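Local coordinates for protein RNase NGR3 (Nicotiana glutinosa, PDB 1VD1) that probably cleaves single-stranded RNA as a secreted, stress-related endonuclease of the RNase T2 family, and binds adenosine monophosphate at two nucleotide sites, at residues A[44-49]-A[99-104]; A[13-18]-A[118-123]; A[8-13]-A[48-53]. One frame throughout, in Å; residues are numbered along the deposited sequence.

Contact 1. Residues A[44-49]-A[99-104]; sequences GLWPNY and LKHGTC. With AMP (adenosine monophosphate), chain B.
W46, on strand 41-48, and H101, on helix 91-102, bring their backbones together with CA atoms 5.6 Å apart. Between them lies a face-to-face stack: the imidazole of H101 sits against the five-membered ring of the indole, centroids 3.8 Å apart and planes 28° from parallel, with W46 CD1 over the centre of the imidazole. K100 CG lies over the opposite face of that imidazole. Both nitrogens of H101 are engaged. NE2 gives a hydrogen bond of 2.6 Å, nearly straight at 163°, to phosphate oxygen O2P of AMP, and ND1 meets a water, 2.8 Å away, that donates to P47 O. K100, its chain extended, reaches the same O2P with NZ at 2.8 Å. The indole face that receives H101 also receives the adenine near N7, while E97 takes the hydrogen bond of W46 NE1. Farther along, the P47 ring packs on H101 O and on C104, which is tied to C58 by a disulfide. Held by stacking on its face and bonds at both nitrogens, H101, a predicted active-site residue beside E97, has its rotation fixed; its NE2 and the NZ of K100 converge on one oxygen, as suits a pocket for a nucleotide phosphate.

Contact 2. Residues A[13-18]-A[118-123]; sequences FVQQWP and DFRKKS. With AMP (adenosine monophosphate), chain C.
The F13 ring meets helix 109-123 with one face and part of its rim. Over the face stands F119 CB, 3.8 Å from the ring centroid and 20° off the normal, a CH-pi contact displaced toward the rim; at the edge, in the ring plane, lies R120 CB. The ring also approaches the helix backbone, with CZ 3.3 Å from R120 N. Its CG is anti to the backbone N (chi1 176°), which carries the ring from the strand to the helix. Beyond its CB, F119 leads away to meet F187 edge-to-face. Next along the same side of the strand, the extended Q15 chain presents its amide to the helix. NE2 donates to S123 OG at 2.9 Å, the hydroxyl lying somewhat out of the amide plane, while OE1 rests 3.4 Å from R120 CG and accepts from a water that also donates to R120 O. The buried amide thus has a partner at each end. Farther out, R120 reaches D39 in a salt bridge. Strand 13-16 and helix 118-123 cross at -68°, their axes 9.7 Å apart at closest approach: a helix laid across the antiparallel sheet, in keeping with the alpha+beta fold of the RNase T2 family.

Contact 3. Residues A[8-13]-A[48-53]; sequences FDFFYF and NYENGK. With AMP (adenosine monophosphate), chain B.
The side chains of F10 and N48 run side by side in the same direction, with ring and amide planes 39° apart. N48 CB stands over one face of the F10 ring, 4.0 Å from its centroid and 21° off the normal, a CH-pi contact, and ND2 continues past the rim close to CZ. F10 has its CG between the backbone N and the carbonyl carbon (chi1 65°), and this turns the ring alongside N48. F10 turns its edge to Y12, CE1 over the centre of the tyrosine ring, which is inclined to the N48 amide and brings CD1 within 3.5 Å of N48 OD1. That oxygen also accepts N6 of AMP at 2.7 Å, so packing against F10 and Y12 positions an asparagine that binds adenine. Behind these groups the backbones pair through a classic beta bulge, in which D9 and F10 both face N48. N48 O accepts from D9 N in the carbonyl plane and, in a longer bond, from F10 N, tilted out of it; N48 N returns a bond of 2.7 Å to F10 O. Past the bulge, the chain leaves strand 41-48 in a type I turn from Y49 to G52. The carboxylate of D9 holds its beginning, OD1 using the anti lone pair to accept E50 N at 2.7 Å, nearly straight. D9 and E50 cross at about a right angle, and a water donates to both E50 OE2 and D9 O. The Y49 ring, with D9 OD1 at its edge, brings CE2 to 3.9 Å from F8 CB.

Strands 10-16 and 41-48 are neighbours in one sheet, and each contact uses one or both. Contacts 1 and 2 are buried and each sets a helix against that sheet, yet they differ in character: contact 2, nearest the chain's centre, pairs apolar packing with a hydrogen-bonded amide, whereas contact 1 is built of ring stacking and polar groups gathered round a phosphate. Contact 3, partly buried, lies at the end of the strand pair and relies on backbone bonds and a carboxylate. It shares N48 and Y49 with contact 1, and both touch the same AMP, one at its base and the other also at its phosphate. Contacts 2 and 3 overlap in sequence at F13, which touches its partner segment in contact 2 alone.

Contact 1. Residues A[44-49]-A[99-104]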
loop_
_atom_site.group_PDB
_atom_site.type_symbol
_atom_site.label_atom_id
_atom_site.label_comp_id
_atom_site.label_asym_id
_atom_site.label_seq_id
_atom_site.Cartn_x
_atom_site.Cartn_y
_atom_site.Cartn_z
ATOM N N GLY A 44 -0.576 2.294 -3.387
ATOM C CA GLY A 44 -0.209 2.466 -4.779
ATOM C C GLY A 44 0.821 1.502 -5.327
ATOM O O GLY A 44 1.429 0.720 -4.592
ATOM N N LEU A 45 0.979 1.551 -6.643
ATOM C CA LEU A 45 1.945 0.728 -7.372
ATOM C C LEU A 45 2.743 1.801 -8.101
ATOM O O LEU A 45 2.274 2.378 -9.087
ATOM C CB LEU A 45 1.219 -0.185 -8.359
ATOM C CG LEU A 45 2.084 -1.114 -9.213
ATOM C CD1 LEU A 45 2.996 -1.943 -8.314
ATOM C CD2 LEU A 45 1.180 -2.019 -10.060
ATOM N N TRP A 46 3.947 2.070 -7.606
ATOM C CA TRP A 46 4.761 3.145 -8.156
ATOM C C TRP A 46 6.030 2.845 -8.939
ATOM O O TRP A 46 6.982 2.288 -8.398
ATOM C CB TRP A 46 5.170 4.104 -7.031
ATOM C CG TRP A 46 4.082 4.520 -6.086
ATOM C CD1 TRP A 46 2.760 4.695 -6.369
ATOM C CD2 TRP A 46 4.251 4.884 -4.708
ATOM N NE1 TRP A 46 2.094 5.155 -5.254
ATOM C CE2 TRP A 46 2.986 5.276 -4.221
ATOM C CE3 TRP A 46 5.350 4.918 -3.841
ATOM C CZ2 TRP A 46 2.789 5.696 -2.902
ATOM C CZ3 TRP A 46 5.155 5.339 -2.524
ATOM C CH2 TRP A 46 3.884 5.719 -2.072
ATOM N N PRO A 47 6.057 3.217 -10.226
ATOM C CA PRO A 47 7.248 2.999 -11.053
ATOM C C PRO A 47 8.338 3.818 -10.352
ATOM O O PRO A 47 8.062 4.902 -9.836
ATOM C CB PRO A 47 6.833 3.591 -12.392
ATOM C CG PRO A 47 5.377 3.194 -12.461
ATOM C CD PRO A 47 4.895 3.565 -11.064
ATOM N N ASN A 48 9.562 3.306 -10.329
ATOM C CA ASN A 48 10.644 3.981 -9.624
ATOM C C ASN A 48 11.987 3.733 -10.316
ATOM O O ASN A 48 12.127 2.793 -11.107
ATOM C CB ASN A 48 10.703 3.426 -8.191
ATOM C CG ASN A 48 11.152 4.449 -7.166
ATOM O OD1 ASN A 48 10.342 5.195 -6.631
ATOM N ND2 ASN A 48 12.457 4.478 -6.881
ATOM N N TYR A 49 12.966 4.576 -10.000
ATOM C CA TYR A 49 14.323 4.447 -10.536
ATOM C C TYR A 49 15.233 3.991 -9.403
ATOM O O TYR A 49 14.991 4.304 -8.232
ATOM C CB TYR A 49 14.845 5.789 -11.045
ATOM C CG TYR A 49 14.073 6.405 -12.180
ATOM C CD1 TYR A 49 13.718 7.753 -12.138
ATOM C CD2 TYR A 49 13.733 5.667 -13.315
ATOM C CE1 TYR A 49 13.047 8.354 -13.193
ATOM C CE2 TYR A 49 13.056 6.264 -14.386
ATOM C CZ TYR A 49 12.720 7.609 -14.313
ATOM O OH TYR A 49 12.063 8.223 -15.354
ATOM N N LEU A 99 -3.261 8.509 -12.860
ATOM C CA LEU A 99 -2.630 9.608 -13.591
ATOM C C LEU A 99 -1.189 9.854 -13.161
ATOM O O LEU A 99 -0.292 9.983 -13.993
ATOM C CB LEU A 99 -3.425 10.902 -13.401
ATOM C CG LEU A 99 -4.850 10.922 -13.959
ATOM C CD1 LEU A 99 -5.569 12.182 -13.511
ATOM C CD2 LEU A 99 -4.800 10.850 -15.466
ATOM N N LYS A 100 -0.968 9.912 -11.855
ATOM C CA LYS A 100 0.362 10.183 -11.338
ATOM C C LYS A 100 1.366 9.062 -11.528
ATOM O O LYS A 100 2.523 9.307 -11.889
ATOM C CB LYS A 100 0.282 10.515 -9.849
ATOM C CG LYS A 100 1.603 10.984 -9.268
ATOM C CD LYS A 100 1.424 11.420 -7.829
ATOM C CE LYS A 100 2.705 12.015 -7.285
ATOM N NZ LYS A 100 2.548 12.404 -5.857
ATOM N N HIS A 101 0.922 7.834 -11.290
ATOM C CA HIS A 101 1.815 6.691 -11.373
ATOM C C HIS A 101 1.494 5.695 -12.476
ATOM O O HIS A 101 2.384 5.280 -13.209
ATOM C CB HIS A 101 1.830 5.975 -10.019
ATOM C CG HIS A 101 2.268 6.847 -8.881
ATOM N ND1 HIS A 101 3.567 7.277 -8.731
ATOM C CD2 HIS A 101 1.577 7.364 -7.837
ATOM C CE1 HIS A 101 3.662 8.016 -7.641
ATOM N NE2 HIS A 101 2.469 8.085 -7.080
ATOM N N GLY A 102 0.224 5.323 -12.599
ATOM C CA GLY A 102 -0.170 4.360 -13.613
ATOM C C GLY A 102 0.233 4.721 -15.030
ATOM O O GLY A 102 0.677 3.861 -15.795
ATOM N N THR A 103 0.089 5.989 -15.397
ATOM C CA THR A 103 0.443 6.404 -16.750
ATOM C C THR A 103 1.925 6.200 -17.044
ATOM O O THR A 103 2.331 6.194 -18.204
ATOM C CB THR A 103 0.096 7.889 -17.012
ATOM O OG1 THR A 103 0.828 8.723 -16.111
ATOM C CG2 THR A 103 -1.395 8.129 -16.843
ATOM N N CYS A 104 2.723 6.015 -15.993
ATOM C CA CYS A 104 4.169 5.819 -16.128
ATOM C C CYS A 104 4.587 4.353 -16.027
ATOM O O CYS A 104 5.777 4.035 -16.117
ATOM C CB CYS A 104 4.908 6.570 -15.019
ATOM S SG CYS A 104 4.660 8.367 -14.922
HETATM P P AMP B . 1.163 9.558 -3.974
HETATM O O1P AMP B . 0.123 10.601 -3.998
HETATM O O2P AMP B . 2.180 9.722 -5.061
HETATM O O3P AMP B . 0.562 8.149 -3.958
HETATM O "O5'" AMP B . 1.902 9.822 -2.542
HETATM C "C5'" AMP B . 2.888 8.898 -2.048
HETATM C "C4'" AMP B . 3.816 9.680 -1.083
HETATM O "O4'" AMP B . 5.158 9.091 -1.177
HETATM C "C3'" AMP B . 3.957 11.311 -1.454
HETATM O "O3'" AMP B . 4.038 12.008 -0.116
HETATM C "C2'" AMP B . 5.323 11.305 -2.306
HETATM O "O2'" AMP B . 6.229 12.341 -1.973
HETATM C "C1'" AMP B . 6.043 9.876 -2.000
HETATM N N9 AMP B . 6.295 9.108 -3.248
HETATM C C8 AMP B . 5.555 9.112 -4.450
HETATM N N7 AMP B . 5.969 8.289 -5.434
HETATM C C5 AMP B . 7.082 7.739 -4.799
HETATM C C6 AMP B . 8.013 6.776 -5.257
HETATM N N6 AMP B . 7.850 6.265 -6.531
HETATM N N1 AMP B . 9.036 6.435 -4.356
HETATM C C2 AMP B . 9.143 6.976 -3.118
HETATM N N3 AMP B . 8.310 7.916 -2.611
HETATM C C4 AMP B . 7.306 8.233 -3.479
HETATM O O HOH W 1 5.871 6.635 -10.217
#

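Contact 2. Residues A[13-18]-A[118-123]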
loop_
_atom_site.group_PDB
_atom_site.type_symbol
_atom_site.label_atom_id
_atom_site.label_comp_id
_atom_site.label_asym_id
_atom_site.label_seq_id
_atom_site.Cartn_x
_atom_site.Cartn_y
_atom_site.Cartn_z
ATOM N N PHE A 13 5.531 -1.475 -4.409
ATOM C CA PHE A 13 4.124 -1.827 -4.227
ATOM C C PHE A 13 3.904 -1.443 -2.779
ATOM O O PHE A 13 4.499 -2.024 -1.863
ATOM C CB PHE A 13 3.855 -3.321 -4.442
ATOM C CG PHE A 13 2.426 -3.714 -4.168
ATOM C CD1 PHE A 13 1.372 -2.991 -4.730
ATOM C CD2 PHE A 13 2.134 -4.785 -3.327
ATOM C CE1 PHE A 13 0.043 -3.333 -4.452
ATOM C CE2 PHE A 13 0.816 -5.133 -3.042
ATOM C CZ PHE A 13 -0.235 -4.401 -3.609
ATOM N N VAL A 14 3.076 -0.431 -2.570
ATOM C CA VAL A 14 2.846 0.092 -1.237
ATOM C C VAL A 14 1.470 -0.212 -0.677
ATOM O O VAL A 14 0.450 0.124 -1.279
ATOM C CB VAL A 14 3.075 1.620 -1.236
ATOM C CG1 VAL A 14 3.123 2.158 0.183
ATOM C CG2 VAL A 14 4.382 1.932 -1.976
ATOM N N GLN A 15 1.458 -0.882 0.471
ATOM C CA GLN A 15 0.217 -1.212 1.151
ATOM C C GLN A 15 0.169 -0.398 2.430
ATOM O O GLN A 15 1.190 0.077 2.922
ATOM C CB GLN A 15 0.150 -2.701 1.463
ATOM C CG GLN A 15 0.166 -3.550 0.206
ATOM C CD GLN A 15 0.120 -5.027 0.510
ATOM O OE1 GLN A 15 -0.908 -5.558 0.946
ATOM N NE2 GLN A 15 1.238 -5.701 0.290
ATOM N N GLN A 16 -1.024 -0.252 2.982
ATOM C CA GLN A 16 -1.197 0.546 4.176
ATOM C C GLN A 16 -2.069 -0.187 5.185
ATOM O O GLN A 16 -2.828 -1.088 4.826
ATOM C CB GLN A 16 -1.843 1.866 3.757
ATOM C CG GLN A 16 -2.222 2.829 4.862
ATOM C CD GLN A 16 -2.803 4.103 4.293
ATOM O OE1 GLN A 16 -2.089 4.907 3.689
ATOM N NE2 GLN A 16 -4.111 4.285 4.456
ATOM N N TRP A 17 -1.921 0.176 6.453
ATOM C CA TRP A 17 -2.736 -0.410 7.508
ATOM C C TRP A 17 -3.765 0.685 7.761
ATOM O O TRP A 17 -3.451 1.719 8.349
ATOM C CB TRP A 17 -1.891 -0.663 8.760
ATOM C CG TRP A 17 -2.657 -1.329 9.860
ATOM C CD1 TRP A 17 -2.849 -0.859 11.125
ATOM C CD2 TRP A 17 -3.351 -2.577 9.785
ATOM N NE1 TRP A 17 -3.625 -1.737 11.846
ATOM C CE2 TRP A 17 -3.949 -2.800 11.046
ATOM C CE3 TRP A 17 -3.526 -3.530 8.775
ATOM C CZ2 TRP A 17 -4.713 -3.937 11.323
ATOM C CZ3 TRP A 17 -4.288 -4.662 9.051
ATOM C CH2 TRP A 17 -4.871 -4.852 10.317
ATOM N N PRO A 18 -5.012 0.482 7.308
ATOM C CA PRO A 18 -6.057 1.493 7.496
ATOM C C PRO A 18 -6.157 2.088 8.894
ATOM O O PRO A 18 -6.293 3.302 9.051
ATOM C CB PRO A 18 -7.329 0.752 7.089
ATOM C CG PRO A 18 -6.840 -0.190 6.045
ATOM C CD PRO A 18 -5.565 -0.727 6.671
ATOM N N ASP A 118 -3.658 -8.070 -7.521
ATOM C CA ASP A 118 -2.986 -9.366 -7.504
ATOM C C ASP A 118 -1.825 -9.410 -6.514
ATOM O O ASP A 118 -1.663 -10.390 -5.790
ATOM C CB ASP A 118 -2.486 -9.743 -8.906
ATOM C CG ASP A 118 -3.624 -10.035 -9.877
ATOM O OD1 ASP A 118 -4.743 -10.345 -9.413
ATOM O OD2 ASP A 118 -3.397 -9.974 -11.107
ATOM N N PHE A 119 -1.017 -8.355 -6.465
ATOM C CA PHE A 119 0.101 -8.350 -5.531
ATOM C C PHE A 119 -0.345 -8.184 -4.082
ATOM O O PHE A 119 0.302 -8.702 -3.169
ATOM C CB PHE A 119 1.122 -7.276 -5.925
ATOM C CG PHE A 119 1.909 -7.629 -7.156
ATOM C CD1 PHE A 119 1.758 -6.910 -8.335
ATOM C CD2 PHE A 119 2.786 -8.710 -7.142
ATOM C CE1 PHE A 119 2.465 -7.261 -9.484
ATOM C CE2 PHE A 119 3.497 -9.070 -8.284
ATOM C CZ PHE A 119 3.335 -8.344 -9.459
ATOM N N ARG A 120 -1.453 -7.480 -3.857
ATOM C CA ARG A 120 -1.943 -7.317 -2.495
ATOM C C ARG A 120 -2.295 -8.716 -2.003
ATOM O O ARG A 120 -1.931 -9.111 -0.892
ATOM C CB ARG A 120 -3.205 -6.440 -2.452
ATOM C CG ARG A 120 -3.640 -6.085 -1.032
ATOM C CD ARG A 120 -5.072 -5.568 -0.979
ATOM N NE ARG A 120 -6.031 -6.667 -1.029
ATOM C CZ ARG A 120 -6.273 -7.500 -0.020
ATOM N NH1 ARG A 120 -5.630 -7.365 1.135
ATOM N NH2 ARG A 120 -7.153 -8.481 -0.169
ATOM N N LYS A 121 -2.996 -9.462 -2.853
ATOM C CA LYS A 121 -3.413 -10.823 -2.529
ATOM C C LYS A 121 -2.223 -11.770 -2.398
ATOM O O LYS A 121 -2.166 -12.573 -1.466
ATOM C CB LYS A 121 -4.378 -11.342 -3.602
ATOM C CG LYS A 121 -5.013 -12.685 -3.282
ATOM C CD LYS A 121 -6.538 -12.600 -3.333
ATOM C CE LYS A 121 -7.031 -12.089 -4.685
ATOM N NZ LYS A 121 -8.513 -11.907 -4.708
ATOM N N LYS A 122 -1.271 -11.675 -3.321
ATOM C CA LYS A 122 -0.090 -12.537 -3.277
ATOM C C LYS A 122 0.733 -12.324 -2.010
ATOM O O LYS A 122 1.144 -13.287 -1.359
ATOM C CB LYS A 122 0.805 -12.292 -4.494
ATOM C CG LYS A 122 0.215 -12.724 -5.827
ATOM C CD LYS A 122 1.198 -12.461 -6.964
ATOM C CE LYS A 122 0.622 -12.876 -8.311
ATOM N NZ LYS A 122 1.565 -12.595 -9.427
ATOM N N SER A 123 0.973 -11.064 -1.660
ATOM C CA SER A 123 1.766 -10.754 -0.476
ATOM C C SER A 123 1.085 -11.221 0.804
ATOM O O SER A 123 1.758 -11.519 1.788
ATOM C CB SER A 123 2.052 -9.251 -0.402
ATOM O OG SER A 123 0.868 -8.509 -0.193
HETATM P P AMP C . 1.289 9.931 3.341
HETATM O O1P AMP C . 2.695 10.172 3.695
HETATM O O2P AMP C . 0.338 10.393 4.395
HETATM O O3P AMP C . 1.039 8.472 2.951
HETATM O "O5'" AMP C . 1.066 10.879 2.016
HETATM C "C5'" AMP C . 0.230 10.405 0.916
HETATM C "C4'" AMP C . -0.893 11.458 0.665
HETATM O "O4'" AMP C . -2.095 10.728 0.213
HETATM C "C3'" AMP C . -1.330 12.337 2.029
HETATM O "O3'" AMP C . -1.663 13.721 1.512
HETATM C "C2'" AMP C . -2.586 11.473 2.523
HETATM O "O2'" AMP C . -3.635 12.227 3.106
HETATM C "C1'" AMP C . -3.150 10.744 1.192
HETATM N N9 AMP C . -3.542 9.346 1.480
HETATM C C8 AMP C . -2.750 8.300 1.997
HETATM N N7 AMP C . -3.384 7.152 2.315
HETATM C C5 AMP C . -4.668 7.485 1.878
HETATM C C6 AMP C . -5.878 6.745 1.915
HETATM N N6 AMP C . -5.868 5.477 2.457
HETATM N N1 AMP C . -7.001 7.389 1.383
HETATM C C2 AMP C . -6.949 8.609 0.804
HETATM N N3 AMP C . -5.847 9.384 0.728
HETATM C C4 AMP C . -4.765 8.787 1.309
HETATM O O HOH W 2 -1.757 -8.098 1.828
#

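Contact 3. Residues A[8-13]-A[48-53]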
loop_
_atom_site.group_PDB
_atom_site.type_symbol
_atom_site.label_atom_id
_atom_site.label_comp_id
_atom_site.label_asym_id
_atom_site.label_seq_id
_atom_site.Cartn_x
_atom_site.Cartn_y
_atom_site.Cartn_z
ATOM N N PHE A 8 11.579 2.516 -16.679
ATOM C CA PHE A 8 11.988 2.705 -15.294
ATOM C C PHE A 8 12.643 1.418 -14.816
ATOM O O PHE A 8 12.799 0.474 -15.591
ATOM C CB PHE A 8 10.783 3.079 -14.430
ATOM C CG PHE A 8 9.621 2.149 -14.579
ATOM C CD1 PHE A 8 9.398 1.144 -13.645
ATOM C CD2 PHE A 8 8.752 2.272 -15.659
ATOM C CE1 PHE A 8 8.325 0.268 -13.783
ATOM C CE2 PHE A 8 7.674 1.402 -15.808
ATOM C CZ PHE A 8 7.459 0.397 -14.867
ATOM N N ASP A 9 13.011 1.362 -13.543
ATOM C CA ASP A 9 13.710 0.195 -13.029
ATOM C C ASP A 9 12.896 -0.865 -12.302
ATOM O O ASP A 9 13.111 -2.061 -12.511
ATOM C CB ASP A 9 14.851 0.674 -12.135
ATOM C CG ASP A 9 15.841 1.550 -12.886
ATOM O OD1 ASP A 9 16.368 2.512 -12.290
ATOM O OD2 ASP A 9 16.098 1.268 -14.076
ATOM N N PHE A 10 11.974 -0.438 -11.443
ATOM C CA PHE A 10 11.151 -1.371 -10.673
ATOM C C PHE A 10 9.954 -0.628 -10.095
ATOM O O PHE A 10 9.844 0.587 -10.255
ATOM C CB PHE A 10 11.965 -1.952 -9.514
ATOM C CG PHE A 10 12.367 -0.926 -8.473
ATOM C CD1 PHE A 10 11.560 -0.683 -7.366
ATOM C CD2 PHE A 10 13.549 -0.201 -8.607
ATOM C CE1 PHE A 10 11.919 0.263 -6.402
ATOM C CE2 PHE A 10 13.922 0.747 -7.654
ATOM C CZ PHE A 10 13.101 0.982 -6.542
ATOM N N PHE A 11 9.063 -1.371 -9.437
ATOM C CA PHE A 11 7.886 -0.787 -8.786
ATOM C C PHE A 11 7.968 -0.918 -7.273
ATOM O O PHE A 11 8.430 -1.924 -6.752
ATOM C CB PHE A 11 6.572 -1.520 -9.119
ATOM C CG PHE A 11 6.068 -1.343 -10.515
ATOM C CD1 PHE A 11 6.408 -2.257 -11.511
ATOM C CD2 PHE A 11 5.148 -0.339 -10.811
ATOM C CE1 PHE A 11 5.826 -2.182 -12.778
ATOM C CE2 PHE A 11 4.561 -0.255 -12.073
ATOM C CZ PHE A 11 4.901 -1.184 -13.061
ATOM N N TYR A 12 7.499 0.098 -6.566
ATOM C CA TYR A 12 7.371 -0.026 -5.131
ATOM C C TYR A 12 5.880 -0.375 -5.071
ATOM O O TYR A 12 5.068 0.323 -5.688
ATOM C CB TYR A 12 7.568 1.310 -4.421
ATOM C CG TYR A 12 8.974 1.566 -3.964
ATOM C CD1 TYR A 12 9.576 2.803 -4.192
ATOM C CD2 TYR A 12 9.703 0.581 -3.297
ATOM C CE1 TYR A 12 10.877 3.050 -3.771
ATOM C CE2 TYR A 12 11.001 0.819 -2.869
ATOM C CZ TYR A 12 11.578 2.058 -3.114
ATOM O OH TYR A 12 12.864 2.310 -2.712
ATOM N N PHE A 13 5.531 -1.475 -4.409
ATOM C CA PHE A 13 4.124 -1.827 -4.227
ATOM C C PHE A 13 3.904 -1.443 -2.779
ATOM O O PHE A 13 4.499 -2.024 -1.863
ATOM C CB PHE A 13 3.855 -3.321 -4.442
ATOM C CG PHE A 13 2.426 -3.714 -4.168
ATOM C CD1 PHE A 13 1.372 -2.991 -4.730
ATOM C CD2 PHE A 13 2.134 -4.785 -3.327
ATOM C CE1 PHE A 13 0.043 -3.333 -4.452
ATOM C CE2 PHE A 13 0.816 -5.133 -3.042
ATOM C CZ PHE A 13 -0.235 -4.401 -3.609
ATOM N N ASN A 48 9.562 3.306 -10.329
ATOM C CA ASN A 48 10.644 3.981 -9.624
ATOM C C ASN A 48 11.987 3.733 -10.316
ATOM O O ASN A 48 12.127 2.793 -11.107
ATOM C CB ASN A 48 10.703 3.426 -8.191
ATOM C CG ASN A 48 11.152 4.449 -7.166
ATOM O OD1 ASN A 48 10.342 5.195 -6.631
ATOM N ND2 ASN A 48 12.457 4.478 -6.881
ATOM N N TYR A 49 12.966 4.576 -10.000
ATOM C CA TYR A 49 14.323 4.447 -10.536
ATOM C C TYR A 49 15.233 3.991 -9.403
ATOM O O TYR A 49 14.991 4.304 -8.232
ATOM C CB TYR A 49 14.845 5.789 -11.045
ATOM C CG TYR A 49 14.073 6.405 -12.180
ATOM C CD1 TYR A 49 13.718 7.753 -12.138
ATOM C CD2 TYR A 49 13.733 5.667 -13.315
ATOM C CE1 TYR A 49 13.047 8.354 -13.193
ATOM C CE2 TYR A 49 13.056 6.264 -14.386
ATOM C CZ TYR A 49 12.720 7.609 -14.313
ATOM O OH TYR A 49 12.063 8.223 -15.354
ATOM N N GLU A 50 16.290 3.266 -9.745
ATOM C CA GLU A 50 17.218 2.798 -8.731
ATOM C C GLU A 50 17.980 3.952 -8.085
ATOM O O GLU A 50 18.577 3.783 -7.020
ATOM C CB GLU A 50 18.197 1.786 -9.334
ATOM C CG GLU A 50 17.506 0.564 -9.932
ATOM C CD GLU A 50 18.440 -0.616 -10.107
ATOM O OE1 GLU A 50 19.670 -0.409 -10.083
ATOM O OE2 GLU A 50 17.944 -1.750 -10.274
ATOM N N ASN A 51 17.951 5.128 -8.706
ATOM C CA ASN A 51 18.651 6.274 -8.130
ATOM C C ASN A 51 17.802 7.009 -7.092
ATOM O O ASN A 51 18.168 8.092 -6.633
ATOM C CB ASN A 51 19.108 7.254 -9.221
ATOM C CG ASN A 51 17.954 7.863 -9.994
ATOM O OD1 ASN A 51 16.826 7.936 -9.506
ATOM N ND2 ASN A 51 18.242 8.326 -11.206
ATOM N N GLY A 52 16.665 6.421 -6.726
ATOM C CA GLY A 52 15.812 7.043 -5.726
ATOM C C GLY A 52 14.754 7.999 -6.248
ATOM O O GLY A 52 13.849 8.387 -5.507
ATOM N N LYS A 53 14.860 8.394 -7.508
ATOM C CA LYS A 53 13.874 9.297 -8.094
ATOM C C LYS A 53 12.849 8.442 -8.827
ATOM O O LYS A 53 12.992 7.227 -8.890
ATOM C CB LYS A 53 14.552 10.270 -9.063
ATOM C CG LYS A 53 15.580 11.173 -8.385
ATOM C CD LYS A 53 16.291 12.077 -9.385
ATOM C CE LYS A 53 17.319 12.957 -8.686
ATOM N NZ LYS A 53 18.085 13.800 -9.644
HETATM P P AMP B . 1.163 9.558 -3.974
HETATM O O1P AMP B . 0.123 10.601 -3.998
HETATM O O2P AMP B . 2.180 9.722 -5.061
HETATM O O3P AMP B . 0.562 8.149 -3.958
HETATM O "O5'" AMP B . 1.902 9.822 -2.542
HETATM C "C5'" AMP B . 2.888 8.898 -2.048
HETATM C "C4'" AMP B . 3.816 9.680 -1.083
HETATM O "O4'" AMP B . 5.158 9.091 -1.177
HETATM C "C3'" AMP B . 3.957 11.311 -1.454
HETATM O "O3'" AMP B . 4.038 12.008 -0.116
HETATM C "C2'" AMP B . 5.323 11.305 -2.306
HETATM O "O2'" AMP B . 6.229 12.341 -1.973
HETATM C "C1'" AMP B . 6.043 9.876 -2.000
HETATM N N9 AMP B . 6.295 9.108 -3.248
HETATM C C8 AMP B . 5.555 9.112 -4.450
HETATM N N7 AMP B . 5.969 8.289 -5.434
HETATM C C5 AMP B . 7.082 7.739 -4.799
HETATM C C6 AMP B . 8.013 6.776 -5.257
HETATM N N6 AMP B . 7.850 6.265 -6.531
HETATM N N1 AMP B . 9.036 6.435 -4.356
HETATM C C2 AMP B . 9.143 6.976 -3.118
HETATM N N3 AMP B . 8.310 7.916 -2.611
HETATM C C4 AMP B . 7.306 8.233 -3.479
HETATM O O HOH W 3 15.659 -2.943 -10.655
#